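Local coordinates for protein borrelidin polyketide synthase, type I (Streptomyces parvulus, PDB 6OBT) that probably removes water from beta-hydroxyacyl intermediates held on acyl carrier protein, as the dehydratase domain of a modular synthase that builds the polyketide borrelidin, at residues R272-P277 / S281-D286; P160-L165 / R262-G267; V84-L89 / V148-G153; R56-R61 / G94-C99. One frame throughout, in Å; residues are numbered along the deposited sequence.

Interaction 1. Residues R272-P277 / S281-D286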
# COMPACT_ATOMS: atom_id res chain seq x y z
N ARG A 272 -10.00 34.63 -8.20
CA ARG A 272 -10.57 35.77 -7.50
C ARG A 272 -11.06 35.30 -6.14
O ARG A 272 -11.79 34.30 -6.05
CB ARG A 272 -11.71 36.39 -8.32
CG ARG A 272 -11.19 36.88 -9.64
CD ARG A 272 -12.27 37.25 -10.65
NE ARG A 272 -11.64 37.84 -11.82
CZ ARG A 272 -12.29 38.47 -12.79
NH1 ARG A 272 -11.62 38.99 -13.81
NH2 ARG A 272 -13.61 38.58 -12.73
N VAL A 273 -10.61 35.96 -5.07
CA VAL A 273 -10.71 35.44 -3.72
C VAL A 273 -11.43 36.46 -2.84
O VAL A 273 -11.18 37.66 -2.95
CB VAL A 273 -9.32 35.09 -3.15
CG1 VAL A 273 -9.42 34.48 -1.77
CG2 VAL A 273 -8.60 34.14 -4.10
N ARG A 274 -12.31 35.98 -1.97
CA ARG A 274 -13.00 36.82 -1.01
C ARG A 274 -12.86 36.20 0.37
O ARG A 274 -13.27 35.05 0.56
CB ARG A 274 -14.50 37.00 -1.34
CG ARG A 274 -15.22 37.77 -0.21
CD ARG A 274 -16.66 38.10 -0.55
NE ARG A 274 -16.75 39.28 -1.40
CZ ARG A 274 -17.12 40.49 -0.97
NH1 ARG A 274 -17.41 40.70 0.30
NH2 ARG A 274 -17.19 41.50 -1.83
N ILE A 275 -12.29 36.95 1.31
CA ILE A 275 -12.00 36.47 2.66
C ILE A 275 -12.85 37.28 3.63
O ILE A 275 -12.86 38.52 3.58
CB ILE A 275 -10.50 36.59 3.00
CG1 ILE A 275 -9.65 35.90 1.92
CG2 ILE A 275 -10.21 36.01 4.39
CD1 ILE A 275 -8.16 35.91 2.22
N ASP A 276 -13.53 36.59 4.54
CA ASP A 276 -14.37 37.22 5.56
C ASP A 276 -13.85 36.86 6.94
O ASP A 276 -14.06 35.72 7.40
CB ASP A 276 -15.83 36.77 5.41
CG ASP A 276 -16.72 37.16 6.60
OD1 ASP A 276 -17.90 36.74 6.61
OD2 ASP A 276 -16.29 37.89 7.51
N PRO A 277 -13.20 37.78 7.66
CA PRO A 277 -12.69 37.46 9.00
C PRO A 277 -13.74 37.37 10.09
O PRO A 277 -13.38 37.09 11.24
CB PRO A 277 -11.71 38.61 9.27
CG PRO A 277 -11.37 39.17 7.92
CD PRO A 277 -12.64 39.04 7.14
N SER A 281 -13.60 32.85 6.73
CA SER A 281 -14.02 32.03 5.61
C SER A 281 -13.49 32.57 4.29
O SER A 281 -13.23 33.77 4.13
CB SER A 281 -15.55 31.94 5.55
OG SER A 281 -16.11 33.26 5.52
N TRP A 282 -13.36 31.66 3.33
CA TRP A 282 -12.80 31.92 2.01
C TRP A 282 -13.79 31.50 0.94
O TRP A 282 -14.44 30.46 1.07
CB TRP A 282 -11.50 31.12 1.78
CG TRP A 282 -10.20 31.76 2.24
CD1 TRP A 282 -9.17 32.16 1.44
CD2 TRP A 282 -9.78 32.00 3.59
NE1 TRP A 282 -8.15 32.68 2.21
CE2 TRP A 282 -8.50 32.60 3.53
CE3 TRP A 282 -10.36 31.80 4.85
CZ2 TRP A 282 -7.79 32.96 4.68
CZ3 TRP A 282 -9.66 32.17 5.99
CH2 TRP A 282 -8.38 32.75 5.89
N GLN A 283 -13.89 32.30 -0.11
CA GLN A 283 -14.52 31.90 -1.36
C GLN A 283 -13.55 32.24 -2.47
O GLN A 283 -12.97 33.34 -2.47
CB GLN A 283 -15.86 32.63 -1.61
CG GLN A 283 -16.93 32.44 -0.57
CD GLN A 283 -17.98 33.52 -0.66
OE1 GLN A 283 -19.02 33.31 -1.26
NE2 GLN A 283 -17.70 34.68 -0.07
N ALA A 284 -13.37 31.33 -3.41
CA ALA A 284 -12.56 31.61 -4.58
C ALA A 284 -13.30 31.22 -5.86
O ALA A 284 -13.95 30.18 -5.91
CB ALA A 284 -11.23 30.88 -4.53
N TRP A 285 -13.18 32.08 -6.88
CA TRP A 285 -13.74 31.85 -8.21
C TRP A 285 -12.60 31.91 -9.23
O TRP A 285 -11.53 32.44 -8.94
CB TRP A 285 -14.81 32.89 -8.57
CG TRP A 285 -15.98 32.96 -7.62
CD1 TRP A 285 -17.18 32.35 -7.77
CD2 TRP A 285 -16.04 33.67 -6.37
NE1 TRP A 285 -18.00 32.64 -6.70
CE2 TRP A 285 -17.31 33.43 -5.82
CE3 TRP A 285 -15.14 34.47 -5.66
CZ2 TRP A 285 -17.72 33.99 -4.60
CZ3 TRP A 285 -15.54 35.02 -4.45
CH2 TRP A 285 -16.83 34.79 -3.94
N ASP A 286 -12.83 31.37 -10.43
CA ASP A 286 -11.85 31.60 -11.49
C ASP A 286 -12.07 32.97 -12.15
O ASP A 286 -12.96 33.74 -11.77
CB ASP A 286 -11.87 30.47 -12.51
CG ASP A 286 -13.16 30.38 -13.30
OD1 ASP A 286 -14.04 31.26 -13.18
OD2 ASP A 286 -13.31 29.39 -14.04
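Ile275 and Trp282 are a non-hydrogen-bonded pair, and similar first torsions bring their side chains together. Ile275 CG1 (chi1 -53°) and Trp282 CG (chi1 -88°) each stand opposite their own carbonyl carbon. The two side chains then run side by side on one face of the strand pair. Ile275 CG1 sits over the face of the five-membered ring of Trp282, 3.8 Å from its centroid, in a CH-pi contact. Ile275 CG2 also lies over the indole, toward its rim. Ile275 CD1 follows along the indole, 3.6 Å from Trp282 CE2. On the same face Val273 CG1 approaches Trp282 CD1 at a slant, at 4.0 Å, and Ala284 CB packs against Val273. The buried indole N-H of Trp282 is satisfied by the carbonyl of Ala234 in helix 228-236.

The other face carries more polar groups. Arg274 CB touches the edge of the Trp285 ring in its plane, 3.8 Å from Trp285 CZ3. The guanidinium of Arg274 goes on to a salt bridge with Asp208, and Trp285 NE1 bonds to the carbonyl of Glu163.

Six backbone bonds join the strands. They come in pairs between Arg272 and Trp285, Arg274 and Gln283, and Asp276 and Ser281. Trp285 N lies 2.7 Å from Arg272 O, and Ser281 N lies 3.0 Å from Asp276 O. CA-H...O contacts lie between these pairs, as from Val273 CA to Gln283 O at 3.3 Å. The strands run antiparallel, at 167°. This is a regular beta hairpin with one apolar face turned to a helix, as in the hotdog fold of dehydratases.

Interaction 2. Residues P160-L165 / R262-G267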
# COMPACT_ATOMS: atom_id res chain seq x y z
N PRO A 160 -22.76 23.23 1.50
CA PRO A 160 -23.50 24.37 0.96
C PRO A 160 -23.05 24.68 -0.45
O PRO A 160 -21.84 24.66 -0.74
CB PRO A 160 -23.15 25.51 1.93
CG PRO A 160 -21.83 25.13 2.50
CD PRO A 160 -21.79 23.62 2.53
N PRO A 161 -23.98 24.97 -1.37
CA PRO A 161 -23.57 25.32 -2.72
C PRO A 161 -22.81 26.62 -2.73
O PRO A 161 -23.02 27.49 -1.87
CB PRO A 161 -24.91 25.44 -3.47
CG PRO A 161 -25.89 25.80 -2.41
CD PRO A 161 -25.43 25.06 -1.18
N PRO A 162 -21.90 26.82 -3.68
CA PRO A 162 -21.17 28.08 -3.74
C PRO A 162 -22.06 29.19 -4.26
O PRO A 162 -23.09 28.95 -4.89
CB PRO A 162 -20.03 27.78 -4.71
CG PRO A 162 -20.61 26.73 -5.62
CD PRO A 162 -21.55 25.91 -4.79
N GLU A 163 -21.67 30.40 -3.98
CA GLU A 163 -22.44 31.50 -4.53
C GLU A 163 -21.75 32.05 -5.76
O GLU A 163 -20.55 31.83 -5.97
CB GLU A 163 -22.64 32.59 -3.47
CG GLU A 163 -21.45 33.47 -3.21
CD GLU A 163 -21.64 34.32 -1.97
OE1 GLU A 163 -22.59 34.03 -1.21
OE2 GLU A 163 -20.84 35.26 -1.74
N PRO A 164 -22.48 32.74 -6.64
CA PRO A 164 -21.88 33.29 -7.85
C PRO A 164 -21.10 34.57 -7.55
O PRO A 164 -21.16 35.13 -6.46
CB PRO A 164 -23.08 33.58 -8.75
CG PRO A 164 -24.20 33.86 -7.79
CD PRO A 164 -23.93 33.03 -6.56
N LEU A 165 -20.37 35.02 -8.56
CA LEU A 165 -19.59 36.25 -8.52
C LEU A 165 -20.26 37.27 -9.42
O LEU A 165 -20.07 37.24 -10.64
CB LEU A 165 -18.15 35.98 -8.98
CG LEU A 165 -17.07 36.98 -8.55
CD1 LEU A 165 -17.17 37.29 -7.07
CD2 LEU A 165 -15.70 36.46 -8.92
N ARG A 262 -14.37 22.65 0.15
CA ARG A 262 -14.84 22.02 -1.07
C ARG A 262 -14.09 22.59 -2.26
O ARG A 262 -13.83 23.80 -2.32
CB ARG A 262 -16.36 22.22 -1.27
CG ARG A 262 -17.21 21.64 -0.16
CD ARG A 262 -18.40 20.88 -0.71
NE ARG A 262 -19.53 21.77 -0.94
CZ ARG A 262 -20.62 21.43 -1.62
NH1 ARG A 262 -20.73 20.21 -2.13
NH2 ARG A 262 -21.60 22.31 -1.79
N LEU A 263 -13.75 21.72 -3.20
CA LEU A 263 -13.08 22.11 -4.43
C LEU A 263 -14.01 21.81 -5.60
O LEU A 263 -14.39 20.65 -5.81
CB LEU A 263 -11.74 21.37 -4.57
CG LEU A 263 -10.92 21.72 -5.81
CD1 LEU A 263 -10.43 23.18 -5.73
CD2 LEU A 263 -9.74 20.79 -5.98
N PHE A 264 -14.39 22.85 -6.34
CA PHE A 264 -15.38 22.69 -7.40
C PHE A 264 -14.77 22.48 -8.77
O PHE A 264 -15.45 21.99 -9.67
CB PHE A 264 -16.33 23.89 -7.42
CG PHE A 264 -16.94 24.19 -6.08
CD1 PHE A 264 -17.96 23.38 -5.59
CD2 PHE A 264 -16.49 25.24 -5.31
CE1 PHE A 264 -18.52 23.63 -4.34
CE2 PHE A 264 -17.05 25.49 -4.07
CZ PHE A 264 -18.05 24.67 -3.59
N ALA A 265 -13.48 22.79 -8.93
CA ALA A 265 -12.85 22.73 -10.24
C ALA A 265 -11.38 22.42 -10.07
O ALA A 265 -10.76 22.86 -9.10
CB ALA A 265 -13.01 24.07 -10.98
N THR A 266 -10.82 21.69 -11.03
CA THR A 266 -9.40 21.39 -11.07
C THR A 266 -8.75 22.11 -12.25
O THR A 266 -9.42 22.55 -13.19
CB THR A 266 -9.16 19.88 -11.16
OG1 THR A 266 -9.74 19.39 -12.38
CG2 THR A 266 -9.82 19.19 -9.98
N GLY A 267 -7.43 22.25 -12.18
CA GLY A 267 -6.67 22.90 -13.24
C GLY A 267 -6.72 24.41 -13.26
O GLY A 267 -6.24 25.01 -14.23
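Pro160 makes the polar link to Arg262. Its carbonyl oxygen takes an N-H from the guanidinium, with Arg262 NH2 2.6 Å from Pro160 O. The bond is fairly straight at the hydrogen, 164°. The oxygen lies in the guanidinium plane, at its edge. The donor, however, stands well above the carbonyl plane of Pro160, so it does not use a lone pair. Bends at chi2 and chi3 carry the arginine chain round to this position. Its other terminal nitrogen, NH1, forms a salt bridge with Asp100, so the guanidinium is held from two directions.

Pro161 adds little. Its CB points away from the arginine strand, and its backbone N lies in the guanidinium plane, 3.6 Å from Arg262 NH2.

Pro162 makes the apolar half of the contact. Its ring and the Phe264 ring come from opposite directions. Pro162 CG lies over the phenyl face, 4.0 Å from the ring centroid and 14° off the normal, a CH-pi contact. Pro162 CB is 3.8 Å from Phe264 CE2, and Pro162 CD is 3.8 Å from Phe264 CE1. CB and CD thus flank CZ, over the CE1-CZ-CE2 end of the phenyl ring. Phe264 also reaches back to its own segment, with CE1 over one face of the Arg262 guanidinium, toward the rim. Pro291 touches both Pro162 and Phe264.

Further on, from Glu163, the chain leaves this contact. The result is a proline-rich surface linker, tacked to the end of strand 254-263 by a carbonyl-arginine bond and a proline-aromatic contact. It is consistent with the connection between the two halves of a double-hotdog dehydratase.

Interaction 3. Residues V84-L89 / V148-G153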
# COMPACT_ATOMS: atom_id res chain seq x y z
N VAL A 84 -1.46 23.67 3.49
CA VAL A 84 -2.53 23.46 2.52
C VAL A 84 -2.26 22.25 1.63
O VAL A 84 -3.18 21.75 0.99
CB VAL A 84 -2.78 24.70 1.65
CG1 VAL A 84 -3.36 25.86 2.49
CG2 VAL A 84 -1.51 25.12 0.93
N VAL A 85 -1.02 21.74 1.58
CA VAL A 85 -0.80 20.50 0.84
C VAL A 85 -1.65 19.38 1.43
O VAL A 85 -2.21 18.55 0.70
CB VAL A 85 0.69 20.11 0.80
CG1 VAL A 85 0.84 18.65 0.39
CG2 VAL A 85 1.45 21.01 -0.16
N TRP A 86 -1.75 19.33 2.76
CA TRP A 86 -2.52 18.25 3.37
C TRP A 86 -4.01 18.41 3.09
O TRP A 86 -4.73 17.42 3.00
CB TRP A 86 -2.27 18.18 4.87
CG TRP A 86 -0.79 18.00 5.24
CD1 TRP A 86 -0.02 18.85 5.97
CD2 TRP A 86 0.06 16.90 4.89
NE1 TRP A 86 1.26 18.36 6.09
CE2 TRP A 86 1.33 17.16 5.44
CE3 TRP A 86 -0.13 15.72 4.16
CZ2 TRP A 86 2.41 16.27 5.29
CZ3 TRP A 86 0.93 14.84 4.01
CH2 TRP A 86 2.19 15.12 4.57
N VAL A 87 -4.49 19.65 2.92
CA VAL A 87 -5.89 19.83 2.55
C VAL A 87 -6.12 19.39 1.11
O VAL A 87 -7.12 18.73 0.79
CB VAL A 87 -6.35 21.28 2.77
CG1 VAL A 87 -7.87 21.40 2.49
CG2 VAL A 87 -6.03 21.72 4.18
N GLU A 88 -5.23 19.80 0.20
CA GLU A 88 -5.27 19.37 -1.19
C GLU A 88 -5.31 17.84 -1.30
O GLU A 88 -6.11 17.28 -2.08
CB GLU A 88 -4.06 19.97 -1.92
CG GLU A 88 -3.52 19.15 -3.11
CD GLU A 88 -4.32 19.39 -4.36
OE1 GLU A 88 -3.93 18.91 -5.45
OE2 GLU A 88 -5.36 20.06 -4.25
N LEU A 89 -4.45 17.15 -0.53
CA LEU A 89 -4.46 15.68 -0.57
C LEU A 89 -5.77 15.12 -0.03
O LEU A 89 -6.28 14.14 -0.55
CB LEU A 89 -3.27 15.12 0.22
CG LEU A 89 -1.91 15.42 -0.41
CD1 LEU A 89 -0.75 14.92 0.48
CD2 LEU A 89 -1.82 14.84 -1.80
N VAL A 148 5.27 9.96 11.52
CA VAL A 148 4.89 11.24 12.12
C VAL A 148 3.53 11.61 11.55
O VAL A 148 3.33 11.54 10.34
CB VAL A 148 5.91 12.36 11.82
CG1 VAL A 148 5.39 13.69 12.37
CG2 VAL A 148 7.26 12.04 12.43
N THR A 149 2.61 12.00 12.42
CA THR A 149 1.27 12.38 11.98
C THR A 149 1.23 13.88 11.71
O THR A 149 1.54 14.69 12.60
CB THR A 149 0.21 12.00 13.03
OG1 THR A 149 0.35 10.62 13.38
CG2 THR A 149 -1.21 12.27 12.49
N HIS A 150 0.86 14.25 10.49
CA HIS A 150 0.85 15.64 10.09
C HIS A 150 -0.55 16.23 10.04
O HIS A 150 -0.69 17.45 10.09
CB HIS A 150 1.52 15.81 8.72
CG HIS A 150 2.96 15.41 8.72
ND1 HIS A 150 3.92 16.10 9.43
CD2 HIS A 150 3.60 14.37 8.13
CE1 HIS A 150 5.09 15.50 9.28
NE2 HIS A 150 4.92 14.45 8.49
N ALA A 151 -1.59 15.40 9.96
CA ALA A 151 -2.95 15.91 9.92
C ALA A 151 -3.94 14.78 10.19
O ALA A 151 -3.68 13.62 9.86
CB ALA A 151 -3.27 16.57 8.58
N GLU A 152 -5.07 15.14 10.80
CA GLU A 152 -6.17 14.21 11.02
C GLU A 152 -7.47 14.94 10.75
O GLU A 152 -7.57 16.15 10.97
CB GLU A 152 -6.16 13.63 12.44
CG GLU A 152 -4.93 12.74 12.72
CD GLU A 152 -4.99 12.03 14.05
OE1 GLU A 152 -4.30 12.47 15.00
OE2 GLU A 152 -5.70 11.01 14.16
N GLY A 153 -8.46 14.21 10.26
CA GLY A 153 -9.71 14.88 9.94
C GLY A 153 -10.80 13.91 9.51
O GLY A 153 -10.69 12.69 9.68
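His150 meets Trp86 of the helix first through its CB. This atom stands 3.3 Å above the indole plane, toward the rim of the ring, and is 3.6 Å from Trp86 CE2. With CG opposite the carbonyl carbon (chi1 -62°), the imidazole continues at a level above the indole plane, past the CZ2-CH2 side of the six-membered ring. The two planes are almost parallel, 8° apart, but are slid past each other. Their centroids are 5.1 Å apart and the rings barely overlap. The CG-CD2 side of the imidazole does the touching: His150 CG and His150 CD2 each lie 3.6 Å from Trp86 CZ2. Trp86 CH2 is a little farther, 3.9 Å from His150 CD2.

Ala151 follows directly and also points its CB at the helix. It meets the base of the tryptophan side chain, with Ala151 CB 4.2 Å from Trp86 CB. Two successive residues of a regular strand would put their side chains on opposite faces. Here His150 and Ala151 both face Met138 in a classic beta bulge, and both can reach Trp86.

Met138 of strand 134-142 also packs on the indole, as do Leu105 and Leu107 of strand 101-107. Trp86 is therefore wedged between helix 83-97 and the strands that curve round it, as expected for a hotdog fold.

The chemistry is van der Waals and aromatic, in a fully buried place. The imidazole nitrogens of His150 are bonded outside the contact, ND1 to the carbonyl of Ser109 and NE2 to the Ser140 hydroxyl. These two bonds should fix the rotation of the imidazole, which then gives the tryptophan a rigid surface to pack against.

Interaction 4. Residues R56-R61 / G94-C99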
# COMPACT_ATOMS: atom_id res chain seq x y z
N ARG A 56 -8.32 2.69 2.60
CA ARG A 56 -7.64 3.01 1.36
C ARG A 56 -6.47 3.92 1.71
O ARG A 56 -6.65 4.89 2.45
CB ARG A 56 -8.55 3.70 0.34
CG ARG A 56 -9.81 2.94 -0.04
CD ARG A 56 -10.48 3.62 -1.24
NE ARG A 56 -9.53 3.83 -2.34
CZ ARG A 56 -9.83 4.47 -3.47
NH1 ARG A 56 -11.05 4.98 -3.64
NH2 ARG A 56 -8.91 4.62 -4.41
N VAL A 57 -5.30 3.63 1.15
CA VAL A 57 -4.10 4.39 1.47
C VAL A 57 -3.52 4.96 0.18
O VAL A 57 -3.31 4.21 -0.78
CB VAL A 57 -3.06 3.53 2.20
CG1 VAL A 57 -1.78 4.34 2.47
CG2 VAL A 57 -3.64 3.01 3.51
N TRP A 58 -3.27 6.27 0.16
CA TRP A 58 -2.54 6.90 -0.92
C TRP A 58 -1.09 7.05 -0.48
O TRP A 58 -0.82 7.38 0.68
CB TRP A 58 -3.13 8.28 -1.30
CG TRP A 58 -4.42 8.20 -2.10
CD1 TRP A 58 -4.58 8.42 -3.45
CD2 TRP A 58 -5.71 7.86 -1.60
NE1 TRP A 58 -5.91 8.25 -3.81
CE2 TRP A 58 -6.61 7.90 -2.68
CE3 TRP A 58 -6.19 7.50 -0.33
CZ2 TRP A 58 -7.97 7.60 -2.54
CZ3 TRP A 58 -7.54 7.22 -0.19
CH2 TRP A 58 -8.41 7.27 -1.28
N THR A 59 -0.16 6.79 -1.39
CA THR A 59 1.26 6.73 -1.05
C THR A 59 2.06 7.55 -2.04
O THR A 59 1.71 7.66 -3.22
CB THR A 59 1.81 5.27 -1.04
OG1 THR A 59 1.84 4.75 -2.37
CG2 THR A 59 0.94 4.35 -0.19
N GLY A 60 3.16 8.12 -1.54
CA GLY A 60 4.09 8.82 -2.40
C GLY A 60 5.42 9.02 -1.71
O GLY A 60 5.59 8.71 -0.53
N ARG A 61 6.36 9.57 -2.48
CA ARG A 61 7.67 9.98 -1.98
C ARG A 61 7.86 11.47 -2.26
O ARG A 61 7.71 11.90 -3.41
CB ARG A 61 8.78 9.19 -2.67
CG ARG A 61 10.15 9.38 -2.06
CD ARG A 61 11.17 8.47 -2.72
NE ARG A 61 11.36 8.79 -4.13
CZ ARG A 61 12.19 8.14 -4.94
NH1 ARG A 61 12.91 7.12 -4.48
NH2 ARG A 61 12.30 8.50 -6.21
N GLY A 94 -10.64 12.26 -0.78
CA GLY A 94 -12.07 12.24 -0.49
C GLY A 94 -12.91 12.15 -1.75
O GLY A 94 -13.88 11.39 -1.81
N HIS A 95 -12.54 12.92 -2.77
CA HIS A 95 -13.24 12.84 -4.05
C HIS A 95 -13.15 11.43 -4.63
O HIS A 95 -14.15 10.89 -5.11
CB HIS A 95 -12.67 13.85 -5.03
CG HIS A 95 -13.33 13.81 -6.37
ND1 HIS A 95 -14.52 14.46 -6.63
CD2 HIS A 95 -12.97 13.20 -7.53
CE1 HIS A 95 -14.86 14.25 -7.89
NE2 HIS A 95 -13.94 13.49 -8.45
N GLN A 96 -11.97 10.83 -4.58
CA GLN A 96 -11.85 9.46 -5.08
C GLN A 96 -12.66 8.47 -4.25
O GLN A 96 -13.01 7.40 -4.75
CB GLN A 96 -10.38 9.03 -5.13
CG GLN A 96 -9.64 9.67 -6.29
CD GLN A 96 -8.27 9.06 -6.54
OE1 GLN A 96 -7.67 8.47 -5.64
NE2 GLN A 96 -7.77 9.21 -7.76
N ALA A 97 -12.98 8.81 -3.00
CA ALA A 97 -13.68 7.88 -2.12
C ALA A 97 -15.17 8.19 -2.03
O ALA A 97 -15.89 7.49 -1.29
CB ALA A 97 -13.05 7.89 -0.72
N GLY A 98 -15.66 9.18 -2.78
CA GLY A 98 -17.05 9.57 -2.76
C GLY A 98 -17.42 10.63 -1.75
O GLY A 98 -18.61 10.86 -1.53
N CYS A 99 -16.43 11.28 -1.11
CA CYS A 99 -16.66 12.27 -0.05
C CYS A 99 -16.14 13.62 -0.56
O CYS A 99 -14.97 13.94 -0.42
CB CYS A 99 -15.95 11.86 1.25
SG CYS A 99 -16.61 10.39 2.09
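Trp58 and Gln96 share the main hydrogen bond. The indole N-H is donated to the side-chain oxygen, with Trp58 NE1 2.5 Å from Gln96 OE1. This is short for such a pair, so its exact length is doubtful. The bond is bent, 146° at the hydrogen. The oxygen lies in the indole plane, at the ring edge, while the amide is turned 37° from that plane. The glutamine chain is extended beyond CG, which carries its amide across to the tryptophan. Gln96 NE2 makes a weak bond to the carbonyl of Ala40.

A second bond is weak. Arg56 NH1 is 3.3 Å from Gln96 O, with an angle of only 126°. The stronger partner of this arginine is Asp50, which forms a salt bridge with NE.

Packing supports both bonds. Trp58 CZ2 touches Gln96 CB at 3.8 Å and also lies over one face of the Arg56 guanidinium. Arg56 NH1 approaches Ala97 CA at 4.2 Å.

Backbone bonds shape the helix end. Gly94 O accepts from Ala97 N at 3.0 Å and from Cys99 N at 2.6 Å, from opposite faces of its plane. Gly98, with positive phi, completes a Schellman motif. The Gln96 carbonyl that Arg56 approaches belongs to this last turn.

Strand 55-62 lies between strands 47-50 and 119-127, and its Arg56 and Trp58 side chains reach the C-terminal end of helix 83-97. Ala97 also packs on Arg134 of strand 134-142. Thr59 bonds to the Val35 carbonyl of the second subunit, so the same strand also serves the dimer interface.

Overall arrangement
Interaction 3 is the core contact, fully buried and without polar bonds between its segments. Interaction 2 lies at the surface and combines one arginine bond with proline-aromatic packing. Interactions 1 and 4 are intermediate. Interaction 1 is the pairing of neighbouring strands through backbone bonds, whereas interaction 4 relies on side chains reaching a helix end. Interactions 3 and 4 share helix 83-97, with centres about 12 Å apart, one using its N-terminal half and the other its C-terminal end. Interactions 1 and 2 touch through Trp285 and the 160-165 linker. These two pairs probably belong to the two hotdog halves, with the 160-165 linker belonging to the connection from one half to the other.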